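Local coordinates for ABC transporter, solute-binding protein (Staphylococcus aureus, PDB 6LKK) that binds glucose 6-phosphate as a solute-binding lipoprotein and takes part in two-component signalling as a sensor of this sugar phosphate, at residues R115-L120 against M144-S149. Sequence-based numbering, arbitrary orientation.
Sequences RGYQDL and MRAIYS
With CG of Y117 set anti to its own carbonyl carbon (chi1 -70°) and CG1 of I147 likewise (chi1 -66°), the phenol ring of the 115-120 loop and the longer branch of the isoleucine meet at the surface of helix 138-151. I147 CG1 lies over one face of the Y117 ring, 3.9 Å from its centroid and 19° off the normal, as a CH-pi contact. It is displaced toward the rim, where Y117 CD1 is 3.7 Å from I147 CG1. The extended isoleucine carries its CD1 along the same rim, 3.9 Å from Y117 CD1. One helical residue earlier, A146 CB approaches obliquely at the hydroxyl end, 3.4 Å from Y117 OH and 4.0 Å from Y117 CZ. No hydrogen bond joins the two segments; the buried phenol oxygen is instead satisfied by H143 ND1, from the same helix just before 144-149. The two-lobed fold is that of the periplasmic-binding-protein superfamily, to which this extracellular lipoprotein belongs, and here the loop between strands 92-105 and 129-132 packs against a helix whose N-terminal end carries the sugar-phosphate-binding T138 and T139. The Y117 side chain itself stays about 11 Å from the bound glucose 6-phosphate. L186 of strand 184-188 also touches the tyrosine, while F160 of helix 154-161 packs on I147. On the loop's main chain, E209 accepts the N-H groups of Y117 and Q118 through its two carboxylate oxygens. In that turn, R115 N donates to D119 OD2 at 2.7 Å, on the anti side of the carboxylate. On the helix, S149 OG folds back to donate to A146 O at 2.8 Å.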
ATOM      1  N   ARG A 115       7.762 -19.446  -5.414  1.00 18.54           N
ATOM      2  CA  ARG A 115       7.970 -19.157  -4.004  1.00 19.94           C
ATOM      3  C   ARG A 115       8.436 -17.731  -3.745  1.00 18.67           C
ATOM      4  O   ARG A 115       8.433 -17.300  -2.587  1.00 18.27           O
ATOM      5  CB  ARG A 115       9.008 -20.120  -3.407  1.00 20.88           C
ATOM      6  CG  ARG A 115       8.477 -21.502  -3.056  1.00 21.27           C
ATOM      7  CD  ARG A 115       8.185 -22.345  -4.287  1.00 19.79           C
ATOM      8  NE  ARG A 115       7.752 -23.690  -3.913  1.00 26.23           N
ATOM      9  CZ  ARG A 115       8.564 -24.730  -3.732  1.00 26.02           C
ATOM     10  NH1 ARG A 115       8.058 -25.904  -3.385  1.00 30.59           N
ATOM     11  NH2 ARG A 115       9.872 -24.608  -3.904  1.00 23.58           N
ATOM     12  N   GLY A 116       8.831 -16.997  -4.775  1.00 18.74           N
ATOM     13  CA  GLY A 116       9.387 -15.676  -4.571  1.00 18.76           C
ATOM     14  C   GLY A 116       9.841 -15.064  -5.876  1.00 17.60           C
ATOM     15  O   GLY A 116       9.434 -15.493  -6.957  1.00 18.13           O
ATOM     16  N   TYR A 117      10.708 -14.054  -5.758  1.00 18.13           N
ATOM     17  CA  TYR A 117      11.100 -13.267  -6.925  1.00 17.11           C
ATOM     18  C   TYR A 117      11.941 -14.079  -7.903  1.00 15.94           C
ATOM     19  O   TYR A 117      11.774 -13.951  -9.122  1.00 20.22           O
ATOM     20  CB  TYR A 117      11.861 -12.019  -6.487  1.00 18.00           C
ATOM     21  CG  TYR A 117      11.003 -10.994  -5.787  1.00 19.42           C
ATOM     22  CD1 TYR A 117      10.000 -10.314  -6.465  1.00 17.61           C
ATOM     23  CD2 TYR A 117      11.206 -10.697  -4.447  1.00 19.96           C
ATOM     24  CE1 TYR A 117       9.221  -9.373  -5.819  1.00 16.71           C
ATOM     25  CE2 TYR A 117      10.434  -9.762  -3.801  1.00 18.67           C
ATOM     26  CZ  TYR A 117       9.444  -9.104  -4.488  1.00 17.22           C
ATOM     27  OH  TYR A 117       8.681  -8.174  -3.832  1.00 19.03           O
ATOM     28  N   GLN A 118      12.862 -14.903  -7.399  1.00 18.84           N
ATOM     29  CA  GLN A 118      13.714 -15.680  -8.295  1.00 21.84           C
ATOM     30  C   GLN A 118      12.887 -16.606  -9.177  1.00 19.77           C
ATOM     31  O   GLN A 118      13.176 -16.766 -10.369  1.00 21.94           O
ATOM     32  CB  GLN A 118      14.735 -16.483  -7.491  1.00 22.96           C
ATOM     33  CG  GLN A 118      15.781 -15.629  -6.804  1.00 24.89           C
ATOM     34  CD  GLN A 118      16.965 -16.439  -6.310  1.00 38.49           C
ATOM     35  OE1 GLN A 118      17.178 -17.574  -6.738  1.00 35.67           O
ATOM     36  NE2 GLN A 118      17.741 -15.858  -5.400  1.00 43.04           N
ATOM     37  N   ASP A 119      11.846 -17.218  -8.610  1.00 18.28           N
ATOM     38  CA  ASP A 119      11.008 -18.133  -9.378  1.00 19.19           C
ATOM     39  C   ASP A 119      10.255 -17.419 -10.493  1.00 20.14           C
ATOM     40  O   ASP A 119       9.884 -18.053 -11.487  1.00 22.08           O
ATOM     41  CB  ASP A 119      10.015 -18.837  -8.456  1.00 19.07           C
ATOM     42  CG  ASP A 119      10.680 -19.847  -7.546  1.00 23.30           C
ATOM     43  OD1 ASP A 119      11.885 -20.122  -7.728  1.00 21.83           O
ATOM     44  OD2 ASP A 119       9.989 -20.365  -6.645  1.00 22.82           O
ATOM     45  N   LEU A 120      10.004 -16.117 -10.349  1.00 17.56           N
ATOM     46  CA  LEU A 120       9.313 -15.388 -11.405  1.00 17.12           C
ATOM     47  C   LEU A 120      10.145 -15.305 -12.677  1.00 18.68           C
ATOM     48  O   LEU A 120       9.591 -15.037 -13.749  1.00 22.96           O
ATOM     49  CB  LEU A 120       8.949 -13.982 -10.925  1.00 19.48           C
ATOM     50  CG  LEU A 120       7.909 -13.889  -9.805  1.00 18.64           C
ATOM     51  CD1 LEU A 120       7.704 -12.437  -9.410  1.00 20.85           C
ATOM     52  CD2 LEU A 120       6.582 -14.515 -10.219  1.00 22.19           C
ATOM     53  N   MET A 144       9.967  -2.893  -6.565  1.00 19.41           N
ATOM     54  CA  MET A 144      11.280  -2.678  -7.164  1.00 19.18           C
ATOM     55  C   MET A 144      12.339  -2.499  -6.085  1.00 16.67           C
ATOM     56  O   MET A 144      13.471  -2.978  -6.232  1.00 18.50           O
ATOM     57  CB  MET A 144      11.254  -1.469  -8.101  1.00 18.84           C
ATOM     58  CG  MET A 144      10.418  -1.638  -9.373  1.00 20.25           C
ATOM     59  SD  MET A 144      10.665  -3.182 -10.279  1.00 21.47           S
ATOM     60  CE  MET A 144       9.358  -4.198  -9.592  1.00 21.60           C
ATOM     61  N   ARG A 145      11.993  -1.816  -4.990  1.00 17.46           N
ATOM     62  CA  ARG A 145      12.903  -1.736  -3.853  1.00 18.43           C
ATOM     63  C   ARG A 145      13.163  -3.116  -3.259  1.00 20.49           C
ATOM     64  O   ARG A 145      14.296  -3.432  -2.875  1.00 18.14           O
ATOM     65  CB  ARG A 145      12.343  -0.796  -2.783  1.00 19.96           C
ATOM     66  CG  ARG A 145      12.383   0.679  -3.153  1.00 21.63           C
ATOM     67  CD  ARG A 145      12.754   1.541  -1.953  1.00 33.28           C
ATOM     68  NE  ARG A 145      14.157   1.375  -1.582  1.00 45.40           N
ATOM     69  CZ  ARG A 145      14.752   2.017  -0.581  1.00 56.06           C
ATOM     70  NH1 ARG A 145      14.073   2.879   0.163  1.00 63.65           N
ATOM     71  NH2 ARG A 145      16.033   1.795  -0.322  1.00 56.21           N
ATOM     72  N   ALA A 146      12.129  -3.956  -3.175  1.00 20.88           N
ATOM     73  CA  ALA A 146      12.314  -5.302  -2.638  1.00 18.61           C
ATOM     74  C   ALA A 146      13.281  -6.108  -3.496  1.00 16.62           C
ATOM     75  O   ALA A 146      14.149  -6.816  -2.972  1.00 20.80           O
ATOM     76  CB  ALA A 146      10.969  -6.020  -2.538  1.00 19.44           C
ATOM     77  N   ILE A 147      13.149  -6.008  -4.819  1.00 17.33           N
ATOM     78  CA  ILE A 147      14.042  -6.734  -5.715  1.00 18.10           C
ATOM     79  C   ILE A 147      15.459  -6.184  -5.614  1.00 19.56           C
ATOM     80  O   ILE A 147      16.434  -6.944  -5.578  1.00 20.14           O
ATOM     81  CB  ILE A 147      13.495  -6.672  -7.153  1.00 17.96           C
ATOM     82  CG1 ILE A 147      12.176  -7.447  -7.235  1.00 18.23           C
ATOM     83  CG2 ILE A 147      14.508  -7.227  -8.155  1.00 19.02           C
ATOM     84  CD1 ILE A 147      11.453  -7.312  -8.550  1.00 19.72           C
ATOM     85  N   TYR A 148      15.599  -4.858  -5.562  1.00 20.12           N
ATOM     86  CA  TYR A 148      16.925  -4.270  -5.411  1.00 18.85           C
ATOM     87  C   TYR A 148      17.557  -4.673  -4.085  1.00 21.33           C
ATOM     88  O   TYR A 148      18.776  -4.864  -4.004  1.00 23.04           O
ATOM     89  CB  TYR A 148      16.848  -2.748  -5.511  1.00 19.44           C
ATOM     90  CG  TYR A 148      18.195  -2.085  -5.345  1.00 22.77           C
ATOM     91  CD1 TYR A 148      19.110  -2.066  -6.386  1.00 26.28           C
ATOM     92  CD2 TYR A 148      18.557  -1.493  -4.144  1.00 22.29           C
ATOM     93  CE1 TYR A 148      20.347  -1.469  -6.239  1.00 28.67           C
ATOM     94  CE2 TYR A 148      19.795  -0.892  -3.987  1.00 28.48           C
ATOM     95  CZ  TYR A 148      20.684  -0.885  -5.039  1.00 26.33           C
ATOM     96  OH  TYR A 148      21.917  -0.291  -4.897  1.00 31.40           O
ATOM     97  N   SER A 149      16.747  -4.809  -3.036  1.00 20.06           N
ATOM     98  CA  SER A 149      17.293  -5.084  -1.713  1.00 21.41           C
ATOM     99  C   SER A 149      17.907  -6.473  -1.609  1.00 21.97           C
ATOM    100  O   SER A 149      18.727  -6.700  -0.715  1.00 26.40           O
ATOM    101  CB  SER A 149      16.205  -4.930  -0.649  1.00 23.54           C
ATOM    102  OG  SER A 149      15.364  -6.071  -0.612  1.00 22.95           O
TER